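Local coordinates for xyloglucanase (Paenibacillus pabuli, PDB 2JEP), which hydrolyses xyloglucan of the plant cell wall, as a family 5 glycoside hydrolase built on a TIM barrel, at residues N110-Q113 against Q114-Y118; K158-W161 against Q162-T166. All blocks are in the same frame, centred on the assembly; numbering follows the deposited sequence.

In the fold
Both interactions lie on the outer helices of the eight-stranded TIM barrel. Interaction 1 is on helix 106-120, which links strands 85-88 and 125-128. Interaction 2 is on helix 150-167, which links strands 125-128 and 175-178. The helices are therefore consecutive around the barrel. The two contacts have centres 16 Å apart and nearest atoms about 6 Å apart, so they do not touch directly. Tyr92 joins them, meeting Ile112 and Ile164. Asn110 also bonds to Lys167, and Gln163 to Tyr102 and Ile104, just before helix 106-120. Both contacts centre about 18 and 19 Å from the chain centre, in the outer layer. Neither includes a residue known here to bind substrate.

Interaction 1: residues N110-Q113 against Q114-Y118; sequences NRIQ and QVVDY
Arg111 reaches forward over Val115 to Tyr118, one and two turns along helix 106-120 of the TIM barrel. From CB the chain first runs out opposite the backbone N (chi1 179°). It then bends at chi2 (60°), which turns the guanidinium toward the C-terminal end of the helix. Arg111 NE passes 3.7 Å from Val115 CG2. Arg111 CZ and Arg111 NH2 each lie 3.5 Å from the same Val115 CG2, so that methyl sits over the centre of one guanidinium face. Arg111 NH1 donates to Tyr118 OH at 2.9 Å, with the hydroxyl at the guanidinium edge and close to its plane. The ring and guanidinium planes are 64° apart. Beyond the helix, NE forms a salt bridge with Glu62 and NH2 bonds to Val70 O. These polar contacts fix the rotation of the flat group. A leucine here would probably cost Glu62 this salt bridge and Tyr118 OH this donor, and take the flat cover from Val115 CG2. Val115 and Val116 pack on Ile88 of strand 85-88, on the barrel side. On another flank, Asp117 OD1 bonds to Tyr171 OH. Along the backbone, Val116 N donates to Ile112 O at 2.9 Å.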
ATOM      1  N   ASN A 110     -13.778   1.356  15.887  1.00  8.31           N
ATOM      2  CA  ASN A 110     -13.049   1.767  17.094  1.00  8.31           C
ATOM      3  C   ASN A 110     -11.689   1.106  17.201  1.00  8.32           C
ATOM      4  O   ASN A 110     -10.727   1.720  17.654  1.00  8.97           O
ATOM      5  CB  ASN A 110     -13.872   1.483  18.351  1.00  7.99           C
ATOM      6  CG  ASN A 110     -15.016   2.436  18.508  1.00 10.08           C
ATOM      7  OD1 ASN A 110     -14.936   3.578  18.054  1.00 13.62           O
ATOM      8  ND2 ASN A 110     -16.074   1.989  19.189  1.00 10.58           N
ATOM      9  N   ARG A 111     -11.610  -0.145  16.761  1.00  8.03           N
ATOM     10  CA  ARG A 111     -10.316  -0.836  16.768  1.00  7.47           C
ATOM     11  C   ARG A 111      -9.351  -0.242  15.742  1.00  7.93           C
ATOM     12  O   ARG A 111      -8.160  -0.044  16.022  1.00  8.25           O
ATOM     13  CB  ARG A 111     -10.481  -2.333  16.530  1.00  7.66           C
ATOM     14  CG  ARG A 111      -9.178  -3.115  16.500  1.00  8.12           C
ATOM     15  CD  ARG A 111      -8.409  -2.997  17.831  1.00  8.97           C
ATOM     16  NE  ARG A 111      -7.107  -3.650  17.689  1.00  8.76           N
ATOM     17  CZ  ARG A 111      -6.022  -3.323  18.380  1.00  8.61           C
ATOM     18  NH1 ARG A 111      -6.059  -2.396  19.325  1.00  8.20           N
ATOM     19  NH2 ARG A 111      -4.863  -3.900  18.090  1.00  9.60           N
ATOM     20  N   ILE A 112      -9.856   0.007  14.538  1.00  7.99           N
ATOM     21  CA  ILE A 112      -9.013   0.619  13.509  1.00  8.09           C
ATOM     22  C   ILE A 112      -8.484   1.953  14.033  1.00  7.96           C
ATOM     23  O   ILE A 112      -7.285   2.272  13.864  1.00  8.41           O
ATOM     24  CB  ILE A 112      -9.809   0.831  12.199  1.00  8.23           C
ATOM     25  CG1 ILE A 112     -10.267  -0.517  11.628  1.00  8.31           C
ATOM     26  CG2 ILE A 112      -8.990   1.666  11.192  1.00  9.02           C
ATOM     27  CD1 ILE A 112     -11.477  -0.414  10.668  1.00  9.19           C
ATOM     28  N   GLN A 113      -9.348   2.736  14.677  1.00  8.16           N
ATOM     29  CA  GLN A 113      -8.908   4.021  15.197  0.50  8.36           C
ATOM     30  C   GLN A 113      -7.827   3.857  16.265  1.00  8.20           C
ATOM     31  O   GLN A 113      -6.870   4.624  16.304  1.00  8.77           O
ATOM     32  CB  GLN A 113     -10.088   4.836  15.724  0.50  8.96           C
ATOM     33  CG  GLN A 113      -9.647   6.062  16.462  0.50  9.96           C
ATOM     34  CD  GLN A 113     -10.788   6.878  16.929  0.50 13.26           C
ATOM     35  OE1 GLN A 113     -11.623   6.403  17.698  0.50 14.16           O
ATOM     36  NE2 GLN A 113     -10.821   8.121  16.497  0.50 14.41           N
ATOM     37  N   GLN A 114      -7.956   2.854  17.126  1.00  7.98           N
ATOM     38  CA  GLN A 114      -6.933   2.636  18.133  0.50  8.27           C
ATOM     39  C   GLN A 114      -5.571   2.335  17.472  1.00  7.85           C
ATOM     40  O   GLN A 114      -4.543   2.866  17.880  1.00  8.27           O
ATOM     41  CB  GLN A 114      -7.366   1.512  19.077  0.50  8.89           C
ATOM     42  CG  GLN A 114      -6.544   1.395  20.325  0.50  9.41           C
ATOM     43  CD  GLN A 114      -6.874   2.428  21.394  0.50 10.67           C
ATOM     44  OE1 GLN A 114      -6.363   2.358  22.511  0.50 13.21           O
ATOM     45  NE2 GLN A 114      -7.710   3.399  21.055  0.50  9.56           N
ATOM     46  N   VAL A 115      -5.569   1.488  16.457  1.00  8.41           N
ATOM     47  CA  VAL A 115      -4.333   1.122  15.799  1.00  8.18           C
ATOM     48  C   VAL A 115      -3.740   2.326  15.046  1.00  7.99           C
ATOM     49  O   VAL A 115      -2.515   2.566  15.095  1.00  8.68           O
ATOM     50  CB  VAL A 115      -4.557  -0.099  14.893  1.00  8.62           C
ATOM     51  CG1 VAL A 115      -3.294  -0.451  14.078  1.00 10.06           C
ATOM     52  CG2 VAL A 115      -4.979  -1.315  15.750  1.00  8.93           C
ATOM     53  N   VAL A 116      -4.589   3.087  14.356  1.00  7.83           N
ATOM     54  CA  VAL A 116      -4.141   4.338  13.744  1.00  7.46           C
ATOM     55  C   VAL A 116      -3.457   5.205  14.796  1.00  8.24           C
ATOM     56  O   VAL A 116      -2.382   5.757  14.559  1.00  8.74           O
ATOM     57  CB  VAL A 116      -5.305   5.077  13.085  1.00  7.93           C
ATOM     58  CG1 VAL A 116      -4.930   6.564  12.814  1.00  8.81           C
ATOM     59  CG2 VAL A 116      -5.729   4.367  11.818  1.00  8.39           C
ATOM     60  N   ASP A 117      -4.094   5.352  15.961  1.00  8.36           N
ATOM     61  CA  ASP A 117      -3.525   6.200  16.990  1.00  8.77           C
ATOM     62  C   ASP A 117      -2.155   5.727  17.482  1.00  8.93           C
ATOM     63  O   ASP A 117      -1.310   6.542  17.854  1.00  9.11           O
ATOM     64  CB  ASP A 117      -4.480   6.308  18.175  1.00  9.42           C
ATOM     65  CG  ASP A 117      -5.686   7.176  17.909  1.00 11.23           C
ATOM     66  OD1 ASP A 117      -5.669   7.938  16.921  1.00 13.56           O
ATOM     67  OD2 ASP A 117      -6.608   7.121  18.779  1.00 15.67           O
ATOM     68  N   TYR A 118      -1.903   4.415  17.491  1.00  8.89           N
ATOM     69  CA  TYR A 118      -0.577   3.939  17.890  1.00  8.93           C
ATOM     70  C   TYR A 118       0.513   4.591  17.061  1.00  9.04           C
ATOM     71  O   TYR A 118       1.575   4.874  17.565  1.00 11.63           O
ATOM     72  CB  TYR A 118      -0.425   2.422  17.738  1.00  8.93           C
ATOM     73  CG  TYR A 118      -1.344   1.539  18.559  1.00  7.87           C
ATOM     74  CD1 TYR A 118      -2.043   2.016  19.636  1.00  8.56           C
ATOM     75  CD2 TYR A 118      -1.514   0.203  18.223  1.00  8.55           C
ATOM     76  CE1 TYR A 118      -2.905   1.182  20.361  1.00  8.81           C
ATOM     77  CE2 TYR A 118      -2.336  -0.619  18.948  1.00  8.35           C
ATOM     78  CZ  TYR A 118      -3.050  -0.127  20.003  1.00  8.15           C
ATOM     79  OH  TYR A 118      -3.889  -0.979  20.687  1.00  8.95           O
TER

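Interaction 2: residues K158-W161 against Q162-T166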
ATOM      1  N   LYS A 158     -19.396   4.201  -1.512  1.00  8.19           N
ATOM      2  CA  LYS A 158     -19.653   5.538  -1.029  1.00  8.97           C
ATOM      3  C   LYS A 158     -19.991   5.541   0.462  1.00  9.04           C
ATOM      4  O   LYS A 158     -19.433   6.314   1.239  1.00  8.85           O
ATOM      5  CB  LYS A 158     -20.777   6.191  -1.850  1.00  9.54           C
ATOM      6  CG  LYS A 158     -21.202   7.595  -1.352  1.00 11.12           C
ATOM      7  CD  LYS A 158     -22.426   8.057  -2.132  1.00 15.26           C
ATOM      8  CE  LYS A 158     -23.092   9.287  -1.600  1.00 21.32           C
ATOM      9  NZ  LYS A 158     -24.325   9.506  -2.416  1.00 25.82           N
ATOM     10  N   LYS A 159     -20.956   4.712   0.862  1.00  8.99           N
ATOM     11  CA  LYS A 159     -21.395   4.718   2.255  1.00  9.81           C
ATOM     12  C   LYS A 159     -20.283   4.273   3.208  1.00  9.55           C
ATOM     13  O   LYS A 159     -20.164   4.817   4.315  1.00  9.88           O
ATOM     14  CB  LYS A 159     -22.641   3.831   2.415  1.00 11.20           C
ATOM     15  CG  LYS A 159     -23.897   4.385   1.758  1.00 13.31           C
ATOM     16  CD  LYS A 159     -24.388   5.662   2.461  1.00 18.04           C
ATOM     17  CE  LYS A 159     -25.822   6.042   2.104  1.00 20.75           C
ATOM     18  NZ  LYS A 159     -26.224   7.216   2.963  1.00 25.94           N
ATOM     19  N   VAL A 160     -19.473   3.293   2.781  1.00  8.71           N
ATOM     20  CA  VAL A 160     -18.355   2.828   3.588  1.00  8.89           C
ATOM     21  C   VAL A 160     -17.337   3.954   3.747  1.00  8.52           C
ATOM     22  O   VAL A 160     -16.935   4.261   4.870  1.00  8.72           O
ATOM     23  CB  VAL A 160     -17.770   1.545   2.982  1.00  8.92           C
ATOM     24  CG1 VAL A 160     -16.407   1.197   3.596  1.00 10.38           C
ATOM     25  CG2 VAL A 160     -18.772   0.415   3.169  1.00 10.33           C
ATOM     26  N   TRP A 161     -16.927   4.614   2.649  1.00  8.26           N
ATOM     27  CA  TRP A 161     -15.965   5.707   2.816  1.00  7.91           C
ATOM     28  C   TRP A 161     -16.533   6.889   3.575  1.00  8.23           C
ATOM     29  O   TRP A 161     -15.798   7.568   4.284  1.00  8.90           O
ATOM     30  CB  TRP A 161     -15.335   6.151   1.486  1.00  8.32           C
ATOM     31  CG  TRP A 161     -14.060   5.426   1.236  1.00  8.36           C
ATOM     32  CD1 TRP A 161     -13.772   4.540   0.225  1.00  8.78           C
ATOM     33  CD2 TRP A 161     -12.872   5.517   2.032  1.00  7.99           C
ATOM     34  NE1 TRP A 161     -12.494   4.095   0.359  1.00  9.06           N
ATOM     35  CE2 TRP A 161     -11.915   4.669   1.459  1.00  7.64           C
ATOM     36  CE3 TRP A 161     -12.515   6.263   3.158  1.00  8.47           C
ATOM     37  CZ2 TRP A 161     -10.640   4.523   1.997  1.00  8.80           C
ATOM     38  CZ3 TRP A 161     -11.255   6.103   3.681  1.00  9.27           C
ATOM     39  CH2 TRP A 161     -10.345   5.230   3.109  1.00  8.57           C
ATOM     40  N   GLN A 162     -17.841   7.126   3.457  1.00  8.52           N
ATOM     41  CA  GLN A 162     -18.438   8.211   4.252  1.00 10.46           C
ATOM     42  C   GLN A 162     -18.166   7.960   5.728  1.00  9.50           C
ATOM     43  O   GLN A 162     -17.799   8.876   6.482  1.00  9.63           O
ATOM     44  CB  GLN A 162     -19.950   8.273   4.047  1.00 11.28           C
ATOM     45  CG  GLN A 162     -20.462   8.950   2.823  1.00 16.00           C
ATOM     46  CD  GLN A 162     -21.986   8.995   2.797  1.00 15.53           C
ATOM     47  OE1 GLN A 162     -22.640   8.410   3.646  1.00 19.27           O
ATOM     48  NE2 GLN A 162     -22.547   9.686   1.813  1.00 20.97           N
ATOM     49  N   GLN A 163     -18.404   6.730   6.151  1.00  8.87           N
ATOM     50  CA  GLN A 163     -18.234   6.363   7.563  1.00  8.77           C
ATOM     51  C   GLN A 163     -16.790   6.369   8.019  1.00  8.99           C
ATOM     52  O   GLN A 163     -16.482   6.844   9.106  1.00 10.42           O
ATOM     53  CB  GLN A 163     -18.856   4.993   7.808  1.00  9.40           C
ATOM     54  CG  GLN A 163     -20.353   4.965   7.650  1.00  9.63           C
ATOM     55  CD  GLN A 163     -20.861   3.565   7.677  1.00 10.43           C
ATOM     56  OE1 GLN A 163     -20.972   2.958   8.750  1.00 11.45           O
ATOM     57  NE2 GLN A 163     -21.139   3.013   6.505  1.00 10.70           N
ATOM     58  N   ILE A 164     -15.891   5.806   7.219  1.00  9.04           N
ATOM     59  CA  ILE A 164     -14.468   5.795   7.631  1.00  8.96           C
ATOM     60  C   ILE A 164     -13.975   7.241   7.701  1.00  9.09           C
ATOM     61  O   ILE A 164     -13.328   7.658   8.668  1.00  9.58           O
ATOM     62  CB  ILE A 164     -13.604   5.013   6.601  1.00  8.40           C
ATOM     63  CG1 ILE A 164     -14.025   3.552   6.488  1.00  9.26           C
ATOM     64  CG2 ILE A 164     -12.118   5.149   6.946  1.00  9.87           C
ATOM     65  CD1 ILE A 164     -13.508   2.852   5.222  1.00 10.04           C
ATOM     66  N   ALA A 165     -14.284   8.031   6.674  1.00  8.95           N
ATOM     67  CA  ALA A 165     -13.803   9.409   6.652  1.00  9.74           C
ATOM     68  C   ALA A 165     -14.344  10.193   7.849  1.00 10.02           C
ATOM     69  O   ALA A 165     -13.612  10.909   8.520  1.00 10.31           O
ATOM     70  CB  ALA A 165     -14.161  10.105   5.334  1.00 10.71           C
ATOM     71  N   THR A 166     -15.639  10.039   8.114  1.00  9.89           N
ATOM     72  CA  THR A 166     -16.254  10.734   9.246  1.00 10.98           C
ATOM     73  C   THR A 166     -15.536  10.370  10.563  1.00 10.70           C
ATOM     74  O   THR A 166     -15.257  11.241  11.386  1.00 12.68           O
ATOM     75  CB  THR A 166     -17.734  10.439   9.306  1.00 11.45           C
ATOM     76  OG1 THR A 166     -18.357  10.988   8.145  1.00 13.50           O
ATOM     77  CG2 THR A 166     -18.385  11.045  10.549  1.00 13.23           C
TER
HETATM   78  O   HOH W   1     -25.471   9.257   1.153  1.00 31.47           O
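Ile164 lies across the indole of Trp161, one turn back. Its CG1 sits beside the backbone N (chi1 -62°) and carries CD1 over the face of the six-membered ring. Ile164 CD1 stands 4.1 Å from the centroid of that Trp161 ring, in a CH-pi contact. The other branch, Ile164 CG2, comes to 3.5 Å from Trp161 CZ3. Ile164 CD1 also meets Val160 CG1 at 3.7 Å, the two side chains lying alongside. Trp161 is buried: NE1 bonds to Ser179 O, and Phe206 and Tyr157 meet its ring edge-to-face.

The partly exposed flank is polar. Gln162 lies side by side with Lys159, and Gln162 OE1 is 3.5 Å from Lys159 CD. One water accepts from both Lys159 NZ and Gln162 NE2. Gln163 holds Lys159 O twice. Gln163 N bonds to Lys159 O at 3.2 Å. Gln163 NE2 reaches the same Lys159 O at 3.0 Å, from the opposite face, well off the carbonyl plane. The same amide bonds to Ile104 N and Tyr102 O, tying the helix to the segment that leads into helix 106-120.

Helix 150-167 thus has an apolar inner face and a polar flank, as expected of an outer helix in a TIM barrel.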